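Local coordinates for protein geranylgeranyl pyrophosphate synthase (Corynebacterium glutamicum, PDB 3LMD) that probably joins isopentenyl units to an allylic diphosphate with the help of divalent metal, making a long prenyl diphosphate for isoprenoid biosynthesis, at residues 45-50 and 100-105; 81-86 and 91-96; 162-167 and 204-209; 211-216 and 220-225. All coordinates share one frame; numbering follows the deposited sequence.

Contact 1. Residues 45-50 and 100-105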
loop_
_atom_site.group_PDB
_atom_site.type_symbol
_atom_site.label_atom_id
_atom_site.label_comp_id
_atom_site.label_asym_id
_atom_site.label_seq_id
_atom_site.Cartn_x
_atom_site.Cartn_y
_atom_site.Cartn_z
ATOM N N VAL A 45 -25.376 1.759 8.288
ATOM C CA VAL A 45 -25.432 3.150 7.814
ATOM C C VAL A 45 -24.231 3.919 8.380
ATOM O O VAL A 45 -23.577 4.729 7.688
ATOM C CB VAL A 45 -26.744 3.836 8.294
ATOM C CG1 VAL A 45 -26.689 5.366 8.073
ATOM C CG2 VAL A 45 -27.957 3.210 7.620
ATOM N N GLN A 46 -23.938 3.691 9.650
ATOM C CA GLN A 46 -22.802 4.335 10.289
ATOM C C GLN A 46 -21.458 3.925 9.639
ATOM O O GLN A 46 -20.559 4.748 9.473
ATOM C CB GLN A 46 -22.772 3.987 11.769
ATOM C CG GLN A 46 -24.001 4.502 12.559
ATOM C CD GLN A 46 -24.020 3.965 13.983
ATOM O OE1 GLN A 46 -23.198 4.350 14.812
ATOM N NE2 GLN A 46 -24.954 3.061 14.269
ATOM N N VAL A 47 -21.329 2.652 9.302
ATOM C CA VAL A 47 -20.165 2.186 8.516
ATOM C C VAL A 47 -20.089 2.916 7.178
ATOM O O VAL A 47 -19.031 3.395 6.770
ATOM C CB VAL A 47 -20.307 0.669 8.211
ATOM C CG1 VAL A 47 -19.323 0.230 7.134
ATOM C CG2 VAL A 47 -20.160 -0.140 9.512
ATOM N N GLU A 48 -21.199 2.933 6.450
ATOM C CA GLU A 48 -21.233 3.616 5.182
ATOM C C GLU A 48 -20.833 5.102 5.304
ATOM O O GLU A 48 -20.154 5.631 4.431
ATOM C CB GLU A 48 -22.621 3.504 4.531
ATOM C CG GLU A 48 -23.004 2.070 4.085
ATOM C CD GLU A 48 -22.276 1.638 2.794
ATOM O OE1 GLU A 48 -21.388 2.381 2.324
ATOM O OE2 GLU A 48 -22.613 0.570 2.238
ATOM N N GLU A 49 -21.270 5.779 6.362
ATOM C CA GLU A 49 -20.964 7.212 6.520
ATOM C C GLU A 49 -19.474 7.412 6.727
ATOM O O GLU A 49 -18.872 8.296 6.115
ATOM C CB GLU A 49 -21.742 7.843 7.700
ATOM C CG GLU A 49 -23.132 8.273 7.214
ATOM C CD GLU A 49 -24.147 8.520 8.320
ATOM O OE1 GLU A 49 -23.766 8.542 9.514
ATOM O OE2 GLU A 49 -25.338 8.685 7.962
ATOM N N LEU A 50 -18.891 6.606 7.597
ATOM C CA LEU A 50 -17.478 6.790 7.946
ATOM C C LEU A 50 -16.596 6.365 6.758
ATOM O O LEU A 50 -15.596 7.014 6.437
ATOM C CB LEU A 50 -17.127 6.057 9.252
ATOM C CG LEU A 50 -15.646 6.090 9.649
ATOM C CD1 LEU A 50 -15.117 7.557 9.755
ATOM C CD2 LEU A 50 -15.359 5.320 10.931
ATOM N N ALA A 100 -13.516 -0.379 13.030
ATOM C CA ALA A 100 -12.862 -1.608 12.543
ATOM C C ALA A 100 -13.497 -2.148 11.255
ATOM O O ALA A 100 -12.784 -2.582 10.353
ATOM C CB ALA A 100 -12.824 -2.688 13.640
ATOM N N ALA A 101 -14.822 -2.110 11.143
ATOM C CA ALA A 101 -15.515 -2.613 9.957
ATOM C C ALA A 101 -15.145 -1.776 8.749
ATOM O O ALA A 101 -14.992 -2.304 7.628
ATOM C CB ALA A 101 -17.055 -2.609 10.160
ATOM N N VAL A 102 -14.955 -0.484 8.987
ATOM C CA VAL A 102 -14.571 0.422 7.923
ATOM C C VAL A 102 -13.144 0.094 7.486
ATOM O O VAL A 102 -12.837 0.092 6.299
ATOM C CB VAL A 102 -14.715 1.909 8.339
ATOM C CG1 VAL A 102 -13.995 2.855 7.322
ATOM C CG2 VAL A 102 -16.221 2.282 8.510
ATOM N N VAL A 103 -12.279 -0.186 8.457
ATOM C CA VAL A 103 -10.903 -0.549 8.119
ATOM C C VAL A 103 -10.897 -1.805 7.245
ATOM O O VAL A 103 -10.175 -1.867 6.241
ATOM C CB VAL A 103 -10.064 -0.768 9.394
ATOM C CG1 VAL A 103 -8.706 -1.486 9.065
ATOM C CG2 VAL A 103 -9.779 0.599 10.074
ATOM N N VAL A 104 -11.692 -2.805 7.621
ATOM C CA VAL A 104 -11.768 -4.027 6.805
ATOM C C VAL A 104 -12.232 -3.698 5.395
ATOM O O VAL A 104 -11.646 -4.168 4.401
ATOM C CB VAL A 104 -12.678 -5.093 7.446
ATOM C CG1 VAL A 104 -12.915 -6.288 6.479
ATOM C CG2 VAL A 104 -12.036 -5.564 8.763
ATOM N N GLU A 105 -13.289 -2.912 5.284
ATOM C CA GLU A 105 -13.803 -2.602 3.946
ATOM C C GLU A 105 -12.849 -1.774 3.088
ATOM O O GLU A 105 -12.768 -1.986 1.874
ATOM C CB GLU A 105 -15.184 -1.939 4.008
ATOM C CG GLU A 105 -15.757 -1.683 2.629
ATOM C CD GLU A 105 -16.239 -2.952 1.909
ATOM O OE1 GLU A 105 -16.069 -4.068 2.423
ATOM O OE2 GLU A 105 -16.835 -2.830 0.813
#

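Contact 2. Residues 81-86 and 91-96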
loop_
_atom_site.group_PDB
_atom_site.type_symbol
_atom_site.label_atom_id
_atom_site.label_comp_id
_atom_site.label_asym_id
_atom_site.label_seq_id
_atom_site.Cartn_x
_atom_site.Cartn_y
_atom_site.Cartn_z
ATOM N N PHE A 81 -20.389 -8.792 8.359
ATOM C CA PHE A 81 -19.872 -9.890 9.179
ATOM C C PHE A 81 -19.189 -9.379 10.447
ATOM O O PHE A 81 -19.380 -9.942 11.522
ATOM C CB PHE A 81 -18.921 -10.792 8.370
ATOM C CG PHE A 81 -18.346 -11.940 9.194
ATOM C CD1 PHE A 81 -19.172 -12.715 10.003
ATOM C CD2 PHE A 81 -16.997 -12.207 9.193
ATOM C CE1 PHE A 81 -18.638 -13.762 10.770
ATOM C CE2 PHE A 81 -16.461 -13.272 9.935
ATOM C CZ PHE A 81 -17.271 -14.035 10.717
ATOM N N ALA A 82 -18.411 -8.298 10.342
ATOM C CA ALA A 82 -17.775 -7.706 11.534
ATOM C C ALA A 82 -18.844 -7.239 12.564
ATOM O O ALA A 82 -18.667 -7.383 13.799
ATOM C CB ALA A 82 -16.900 -6.496 11.137
ATOM N N LEU A 83 -19.920 -6.657 12.055
ATOM C CA LEU A 83 -21.009 -6.186 12.936
ATOM C C LEU A 83 -21.708 -7.384 13.626
ATOM O O LEU A 83 -21.971 -7.340 14.828
ATOM C CB LEU A 83 -22.048 -5.352 12.166
ATOM C CG LEU A 83 -21.584 -4.050 11.464
ATOM C CD1 LEU A 83 -22.695 -3.334 10.716
ATOM C CD2 LEU A 83 -20.874 -3.076 12.381
ATOM N N LEU A 84 -22.009 -8.431 12.861
ATOM C CA LEU A 84 -22.569 -9.665 13.437
ATOM C C LEU A 84 -21.656 -10.255 14.483
ATOM O O LEU A 84 -22.107 -10.633 15.588
ATOM C CB LEU A 84 -22.899 -10.680 12.322
ATOM C CG LEU A 84 -24.002 -10.221 11.363
ATOM C CD1 LEU A 84 -24.125 -11.173 10.175
ATOM C CD2 LEU A 84 -25.314 -10.187 12.142
ATOM N N ALA A 85 -20.359 -10.346 14.169
ATOM C CA ALA A 85 -19.405 -10.863 15.130
ATOM C C ALA A 85 -19.415 -10.049 16.415
ATOM O O ALA A 85 -19.223 -10.602 17.494
ATOM C CB ALA A 85 -17.954 -10.863 14.542
ATOM N N SER A 86 -19.582 -8.732 16.308
ATOM C CA SER A 86 -19.560 -7.886 17.505
ATOM C C SER A 86 -20.745 -8.199 18.429
ATOM O O SER A 86 -20.700 -7.913 19.608
ATOM C CB SER A 86 -19.547 -6.387 17.155
ATOM O OG SER A 86 -20.854 -5.925 16.821
ATOM N N LYS A 91 -19.835 -4.970 24.097
ATOM C CA LYS A 91 -20.145 -3.700 23.467
ATOM C C LYS A 91 -20.356 -3.850 21.960
ATOM O O LYS A 91 -19.542 -3.366 21.177
ATOM C CB LYS A 91 -19.024 -2.697 23.734
ATOM C CG LYS A 91 -18.559 -2.692 25.202
ATOM C CD LYS A 91 -17.618 -1.541 25.516
ATOM C CE LYS A 91 -17.589 -1.268 27.021
ATOM N NZ LYS A 91 -16.580 -0.238 27.395
ATOM N N PRO A 92 -21.451 -4.505 21.568
ATOM C CA PRO A 92 -21.822 -4.747 20.168
ATOM C C PRO A 92 -22.045 -3.464 19.430
ATOM O O PRO A 92 -22.628 -2.515 19.982
ATOM C CB PRO A 92 -23.160 -5.492 20.253
ATOM C CG PRO A 92 -23.341 -5.885 21.686
ATOM C CD PRO A 92 -22.428 -5.053 22.533
ATOM N N LEU A 93 -21.592 -3.416 18.181
ATOM C CA LEU A 93 -21.926 -2.291 17.331
ATOM C C LEU A 93 -21.443 -0.944 17.868
ATOM O O LEU A 93 -21.970 0.097 17.512
ATOM C CB LEU A 93 -23.436 -2.263 17.054
ATOM C CG LEU A 93 -24.010 -3.618 16.633
ATOM C CD1 LEU A 93 -25.546 -3.538 16.537
ATOM C CD2 LEU A 93 -23.389 -4.080 15.276
ATOM N N SER A 94 -20.424 -0.960 18.714
ATOM C CA SER A 94 -19.946 0.271 19.331
ATOM C C SER A 94 -19.123 1.066 18.320
ATOM O O SER A 94 -18.916 0.612 17.187
ATOM C CB SER A 94 -19.097 -0.074 20.533
ATOM O OG SER A 94 -17.993 -0.866 20.115
ATOM N N GLU A 95 -18.645 2.246 18.714
ATOM C CA GLU A 95 -17.971 3.127 17.753
ATOM C C GLU A 95 -16.694 2.448 17.179
ATOM O O GLU A 95 -16.358 2.630 16.002
ATOM C CB GLU A 95 -17.619 4.459 18.435
ATOM C CG GLU A 95 -16.627 5.355 17.706
ATOM C CD GLU A 95 -15.592 5.977 18.683
ATOM O OE1 GLU A 95 -15.492 5.507 19.847
ATOM O OE2 GLU A 95 -14.880 6.930 18.297
ATOM N N ASN A 96 -15.974 1.713 18.014
ATOM C CA ASN A 96 -14.745 1.071 17.529
ATOM C C ASN A 96 -15.011 -0.164 16.651
ATOM O O ASN A 96 -14.201 -0.498 15.777
ATOM C CB ASN A 96 -13.817 0.740 18.674
ATOM C CG ASN A 96 -13.087 1.975 19.215
ATOM O OD1 ASN A 96 -13.158 3.060 18.647
ATOM N ND2 ASN A 96 -12.359 1.790 20.301
#

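Contact 3. Residues 162-167 and 204-209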
loop_
_atom_site.group_PDB
_atom_site.type_symbol
_atom_site.label_atom_id
_atom_site.label_comp_id
_atom_site.label_asym_id
_atom_site.label_seq_id
_atom_site.Cartn_x
_atom_site.Cartn_y
_atom_site.Cartn_z
ATOM N N VAL A 162 -3.399 -3.086 14.630
ATOM C CA VAL A 162 -2.349 -2.838 13.635
ATOM C C VAL A 162 -1.558 -4.142 13.354
ATOM O O VAL A 162 -1.250 -4.453 12.213
ATOM C CB VAL A 162 -1.379 -1.716 14.080
ATOM C CG1 VAL A 162 -0.239 -1.508 13.056
ATOM C CG2 VAL A 162 -2.151 -0.359 14.269
ATOM N N ALA A 163 -1.235 -4.889 14.410
ATOM C CA ALA A 163 -0.476 -6.139 14.282
ATOM C C ALA A 163 -1.293 -7.129 13.471
ATOM O O ALA A 163 -0.775 -7.820 12.569
ATOM C CB ALA A 163 -0.207 -6.717 15.673
ATOM N N HIS A 164 -2.585 -7.211 13.791
ATOM C CA HIS A 164 -3.479 -8.114 13.074
ATOM C C HIS A 164 -3.629 -7.689 11.613
ATOM O O HIS A 164 -3.619 -8.525 10.707
ATOM C CB HIS A 164 -4.846 -8.162 13.756
ATOM C CG HIS A 164 -5.858 -8.938 12.989
ATOM N ND1 HIS A 164 -5.957 -10.311 13.075
ATOM C CD2 HIS A 164 -6.784 -8.544 12.078
ATOM C CE1 HIS A 164 -6.916 -10.730 12.260
ATOM N NE2 HIS A 164 -7.431 -9.678 11.646
ATOM N N PHE A 165 -3.755 -6.386 11.380
ATOM C CA PHE A 165 -3.778 -5.858 10.007
ATOM C C PHE A 165 -2.512 -6.235 9.243
ATOM O O PHE A 165 -2.567 -6.679 8.083
ATOM C CB PHE A 165 -3.928 -4.316 10.014
ATOM C CG PHE A 165 -3.681 -3.679 8.660
ATOM C CD1 PHE A 165 -4.703 -3.594 7.724
ATOM C CD2 PHE A 165 -2.410 -3.259 8.296
ATOM C CE1 PHE A 165 -4.459 -3.023 6.459
ATOM C CE2 PHE A 165 -2.154 -2.703 7.031
ATOM C CZ PHE A 165 -3.190 -2.598 6.102
ATOM N N ALA A 166 -1.358 -6.060 9.880
ATOM C CA ALA A 166 -0.096 -6.347 9.205
ATOM C C ALA A 166 -0.077 -7.798 8.694
ATOM O O ALA A 166 0.340 -8.068 7.553
ATOM C CB ALA A 166 1.093 -6.080 10.132
ATOM N N GLU A 167 -0.559 -8.719 9.527
ATOM C CA GLU A 167 -0.602 -10.135 9.166
ATOM C C GLU A 167 -1.613 -10.379 8.071
ATOM O O GLU A 167 -1.324 -11.038 7.074
ATOM C CB GLU A 167 -0.976 -11.000 10.377
ATOM C CG GLU A 167 -0.946 -12.487 10.033
ATOM C CD GLU A 167 -1.322 -13.399 11.193
ATOM O OE1 GLU A 167 -1.439 -12.918 12.341
ATOM O OE2 GLU A 167 -1.488 -14.615 10.941
ATOM N N ILE A 204 -12.061 -12.037 5.417
ATOM C CA ILE A 204 -13.354 -12.323 6.053
ATOM C C ILE A 204 -13.102 -12.786 7.492
ATOM O O ILE A 204 -13.785 -12.343 8.420
ATOM C CB ILE A 204 -14.147 -13.364 5.233
ATOM C CG1 ILE A 204 -14.447 -12.784 3.843
ATOM C CG2 ILE A 204 -15.462 -13.738 5.911
ATOM C CD1 ILE A 204 -14.985 -13.837 2.881
ATOM N N ALA A 205 -12.100 -13.643 7.681
ATOM C CA ALA A 205 -11.656 -14.049 9.012
ATOM C C ALA A 205 -11.318 -12.818 9.849
ATOM O O ALA A 205 -11.672 -12.748 11.028
ATOM C CB ALA A 205 -10.428 -15.003 8.938
ATOM N N SER A 206 -10.646 -11.846 9.231
ATOM C CA SER A 206 -10.263 -10.626 9.930
ATOM C C SER A 206 -11.474 -9.805 10.378
ATOM O O SER A 206 -11.459 -9.216 11.435
ATOM C CB SER A 206 -9.359 -9.754 9.018
ATOM O OG SER A 206 -9.138 -8.500 9.610
ATOM N N ALA A 207 -12.486 -9.703 9.532
ATOM C CA ALA A 207 -13.718 -9.025 9.903
ATOM C C ALA A 207 -14.327 -9.665 11.171
ATOM O O ALA A 207 -14.757 -8.951 12.072
ATOM C CB ALA A 207 -14.690 -9.088 8.784
ATOM N N GLY A 208 -14.347 -10.997 11.243
ATOM C CA GLY A 208 -14.905 -11.691 12.450
ATOM C C GLY A 208 -14.031 -11.400 13.670
ATOM O O GLY A 208 -14.519 -11.061 14.749
ATOM N N TYR A 209 -12.726 -11.500 13.485
ATOM C CA TYR A 209 -11.771 -11.277 14.570
ATOM C C TYR A 209 -11.938 -9.858 15.151
ATOM O O TYR A 209 -12.094 -9.672 16.366
ATOM C CB TYR A 209 -10.321 -11.473 14.053
ATOM C CG TYR A 209 -9.293 -11.160 15.134
ATOM C CD1 TYR A 209 -8.917 -12.127 16.077
ATOM C CD2 TYR A 209 -8.726 -9.883 15.237
ATOM C CE1 TYR A 209 -7.971 -11.830 17.108
ATOM C CE2 TYR A 209 -7.781 -9.566 16.278
ATOM C CZ TYR A 209 -7.425 -10.551 17.193
ATOM O OH TYR A 209 -6.521 -10.262 18.190
#

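Contact 4. Residues 211-216 and 220-225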
loop_
_atom_site.group_PDB
_atom_site.type_symbol
_atom_site.label_atom_id
_atom_site.label_comp_id
_atom_site.label_asym_id
_atom_site.label_seq_id
_atom_site.Cartn_x
_atom_site.Cartn_y
_atom_site.Cartn_z
ATOM N N GLY A 211 -14.369 -7.455 14.624
ATOM C CA GLY A 211 -15.707 -7.140 15.121
ATOM C C GLY A 211 -15.876 -7.682 16.527
ATOM O O GLY A 211 -16.322 -6.961 17.415
ATOM N N ALA A 212 -15.482 -8.935 16.742
ATOM C CA ALA A 212 -15.623 -9.548 18.062
ATOM C C ALA A 212 -14.654 -8.923 19.074
ATOM O O ALA A 212 -15.034 -8.645 20.218
ATOM C CB ALA A 212 -15.424 -11.068 17.986
ATOM N N MET A 213 -13.402 -8.708 18.671
ATOM C CA MET A 213 -12.411 -8.190 19.604
ATOM C C MET A 213 -12.766 -6.782 20.093
ATOM O O MET A 213 -12.663 -6.494 21.298
ATOM C CB MET A 213 -10.993 -8.189 19.009
ATOM C CG MET A 213 -9.903 -7.711 20.038
ATOM S SD MET A 213 -9.629 -5.921 20.039
ATOM C CE MET A 213 -8.474 -5.922 18.607
ATOM N N HIS A 214 -13.127 -5.896 19.169
ATOM C CA HIS A 214 -13.508 -4.529 19.547
ATOM C C HIS A 214 -14.825 -4.426 20.313
ATOM O O HIS A 214 -15.085 -3.402 20.937
ATOM C CB HIS A 214 -13.482 -3.555 18.364
ATOM C CG HIS A 214 -12.093 -3.191 17.946
ATOM N ND1 HIS A 214 -11.284 -2.377 18.704
ATOM C CD2 HIS A 214 -11.323 -3.643 16.925
ATOM C CE1 HIS A 214 -10.093 -2.280 18.134
ATOM N NE2 HIS A 214 -10.091 -3.042 17.050
ATOM N N ALA A 215 -15.632 -5.480 20.276
ATOM C CA ALA A 215 -16.833 -5.536 21.097
ATOM C C ALA A 215 -16.544 -6.118 22.485
ATOM O O ALA A 215 -17.457 -6.228 23.327
ATOM C CB ALA A 215 -17.895 -6.348 20.408
ATOM N N GLY A 216 -15.286 -6.488 22.716
ATOM C CA GLY A 216 -14.863 -7.122 23.964
ATOM C C GLY A 216 -15.341 -8.552 24.180
ATOM O O GLY A 216 -15.484 -8.983 25.316
ATOM N N GLU A 220 -12.056 -17.070 23.203
ATOM C CA GLU A 220 -12.529 -18.256 22.499
ATOM C C GLU A 220 -13.566 -17.882 21.445
ATOM O O GLU A 220 -13.629 -18.491 20.384
ATOM C CB GLU A 220 -13.114 -19.286 23.485
ATOM C CG GLU A 220 -12.043 -19.976 24.360
ATOM C CD GLU A 220 -11.028 -20.799 23.549
ATOM O OE1 GLU A 220 -9.812 -20.527 23.656
ATOM O OE2 GLU A 220 -11.445 -21.706 22.795
ATOM N N HIS A 221 -14.377 -16.875 21.741
ATOM C CA HIS A 221 -15.414 -16.474 20.818
ATOM C C HIS A 221 -14.809 -15.661 19.684
ATOM O O HIS A 221 -15.215 -15.821 18.539
ATOM C CB HIS A 221 -16.524 -15.694 21.522
ATOM C CG HIS A 221 -17.245 -16.493 22.563
ATOM N ND1 HIS A 221 -18.033 -15.915 23.535
ATOM C CD2 HIS A 221 -17.289 -17.828 22.783
ATOM C CE1 HIS A 221 -18.539 -16.864 24.307
ATOM N NE2 HIS A 221 -18.109 -18.033 23.867
ATOM N N ILE A 222 -13.846 -14.809 20.013
ATOM C CA ILE A 222 -13.093 -14.075 18.993
ATOM C C ILE A 222 -12.428 -15.075 18.040
ATOM O O ILE A 222 -12.517 -14.943 16.811
ATOM C CB ILE A 222 -12.005 -13.204 19.625
ATOM C CG1 ILE A 222 -12.616 -12.083 20.497
ATOM C CG2 ILE A 222 -11.075 -12.601 18.546
ATOM C CD1 ILE A 222 -11.498 -11.304 21.307
ATOM N N ASP A 223 -11.772 -16.082 18.614
ATOM C CA ASP A 223 -11.094 -17.095 17.814
ATOM C C ASP A 223 -12.082 -17.880 16.939
ATOM O O ASP A 223 -11.806 -18.173 15.769
ATOM C CB ASP A 223 -10.300 -18.054 18.712
ATOM C CG ASP A 223 -9.310 -18.894 17.922
ATOM O OD1 ASP A 223 -8.340 -18.312 17.400
ATOM O OD2 ASP A 223 -9.521 -20.124 17.809
ATOM N N ALA A 224 -13.232 -18.240 17.509
ATOM C CA ALA A 224 -14.221 -18.995 16.759
ATOM C C ALA A 224 -14.752 -18.186 15.571
ATOM O O ALA A 224 -15.014 -18.740 14.505
ATOM C CB ALA A 224 -15.387 -19.400 17.675
ATOM N N LEU A 225 -14.976 -16.888 15.769
ATOM C CA LEU A 225 -15.554 -16.056 14.697
ATOM C C LEU A 225 -14.530 -15.821 13.577
ATOM O O LEU A 225 -14.866 -15.807 12.381
ATOM C CB LEU A 225 -16.049 -14.695 15.263
ATOM C CG LEU A 225 -17.388 -14.962 15.989
ATOM C CD1 LEU A 225 -17.605 -13.974 17.165
ATOM C CD2 LEU A 225 -18.529 -14.934 15.027
#

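Contact 1. Residues 45-50 and 100-105
A contact of apolar side chains, one methyl also resting on a carbonyl oxygen, joins Val47 and Leu50 of helix 34-55 to Ala101 and Val102 of helix 95-118, in a buried part of the chain's helical bundle. The axes of the two short segments come within 9.3 Å and cross at -58°, close enough for branched side chains to meet the opposite backbone. Val102 is the projecting residue: chi1 167° puts its touching branch, CG2, anti to the carbonyl carbon and beside the backbone N, facing Val47 and 3.5 Å from Val47 O. The same methyl lies 4.0 Å from Val47 CG1 and equally far from Leu50 CB, so one carbon wedges between residues a helical turn apart. Val47 and Val102 run past each other in opposite directions, whereas Leu50 lies almost perpendicular to Val102. The second methyl of Val47 works separately, CG2 resting on Ala101 CB at 4.0 Å. Nearby, Arg76 forms salt bridges with both Glu48 and Glu105, linking the two segments through a shared positive charge that probably offsets the two acids. The contact joins two helices of the all-helical polyprenyl synthase fold, with Pro79 of helix 77-86 against both.

Contact 2. Residues 81-86 and 91-96
Pro92 and Leu93, the middle of a type II turn from Lys91 to Ser94, rest against Ser86 and Leu83 of helix 77-86. At the start of the turn the backbone of Lys91 is hydrogen-bonded to Ala215, which ties this loop to the chain beyond helix 188-214. Pro92 follows with its CA 3.4 Å from Ser86 O, a CA-H...O contact bent to 125° at the hydrogen, while its ring carbon CB also sits beside that oxygen. Leu93, with the positive phi expected at the third place of a type II turn, sends its backbone N-H to Ser86 OG (2.9 Å, 149°). Its side chain leans back to the helix, and Leu93 CD2 reaches Leu83 CB at 3.6 Å, with the two leucines nearly at right angles. Ser94 closes the turn at the N-cap position of helix 95-118, its OG bonded to Lys91 O at 3.1 Å. The hydroxyl of Ser86 is thus used twice: held at chi1 80°, Ser86 OG donates to Leu83 O at 2.7 Å and accepts the N-H of Leu93. This pair of bonds fixes its rotation and ties the loop amide, through one serine oxygen, to a carbonyl one helical turn earlier.

Contact 3. Residues 162-167 and 204-209
His164 of helix 159-181 bridges to Ser206 and Tyr209 of helix 188-214, joining successive long helices of the all-helical prenyl synthase fold. Polar and aromatic contacts share the work, and the imidazole carries both.

The aromatic part is an offset stack. The rings of His164 and Tyr209 are nearly parallel, their planes at 14° and their centroids 4.3 Å apart, and the two side chains run past each other in opposite directions. Each has CG anti to its backbone N (chi1 173° for His164, 176° for Tyr209), which extends it from its helix into the interface. The phenol is shifted so that its CD2 corner sits over the imidazole, with CG and CE2 just past the rim. Tyr209 also touches Ile222 and Lys226 of helix 219-246, so the stack leads on to a third helix.

The polar part is a hydrogen bond at the edge of the imidazole, between His164 NE2 and Ser206 OG at 2.9 Å. Together, this bond and the stack over one face probably limit the ring's rotation. Neighbouring residues of helix 159-181, among them Val162 and Ala166, pack on Ser151 and Gly152 of the second subunit, so this helix also serves the dimer interface. Tyr209 CD2 stands 3.5 Å above the imidazole plane, over the centre of the ring.

Contact 4. Residues 211-216 and 220-225
Ala212 and Met213, near the C-terminal end of helix 188-214, pack against Ile222 and Leu225 in the early turns of helix 219-246. Apolar carbons make the contact. Ala212 CB points into the neighbouring helix and is met by two residues a turn apart, Leu225 CD1 at 3.7 Å and Ile222 CG1 at 3.9 Å. Ile222 then reaches further: CG1 lies anti to its carbonyl carbon (chi1 -65°) and, with chi2 extended, takes CD1 to Met213 CA at 3.7 Å and to Met213 CB at 3.9 Å. Met213 touches Ile222 through the base of its chain; bends at chi2 and chi3 carry its CE over one face of the His214 ring, 3.6 Å above the plane.

Polar groups act outside this strip. His214 NE2 bonds to Thr161 OG1, and Glu220 and Asp223 both form salt bridges with Arg330. Backbone bonds finish the first helix, Gly216 N reaching Met213 O at 3.0 Å with positive phi at the glycine, a Schellman motif. A short link leads to helix 219-246, whose first turns run back beside helix 188-214. Capped at its turn and joined by Ala212, Met213, Ile222 and Leu225, the pair forms a helical hairpin typical of this all-helical fold.

In the fold
Contact 1 has three of its four touching residues buried and is apolar in its side chains, though contact 3 lies nearer the chain's centre; contacts 2, 3 and 4 are only partly buried. Contact 4 is likewise apolar, whereas contact 2 turns on a serine hydroxyl and contact 3 on an imidazole. Helix 95-118 serves contacts 1 and 2, and helix 188-214 serves contacts 3 and 4. Contact 2 is nested in the chain loop that contact 1 closes, and Ala101 meets Ala82 between them. The hairpin ends of contacts 2 and 4 adjoin, with Ser86 CB 3.3 Å from Gly211 O, while Phe81 reaches the backbone of contact 3. All lie away from the annotated metal sites.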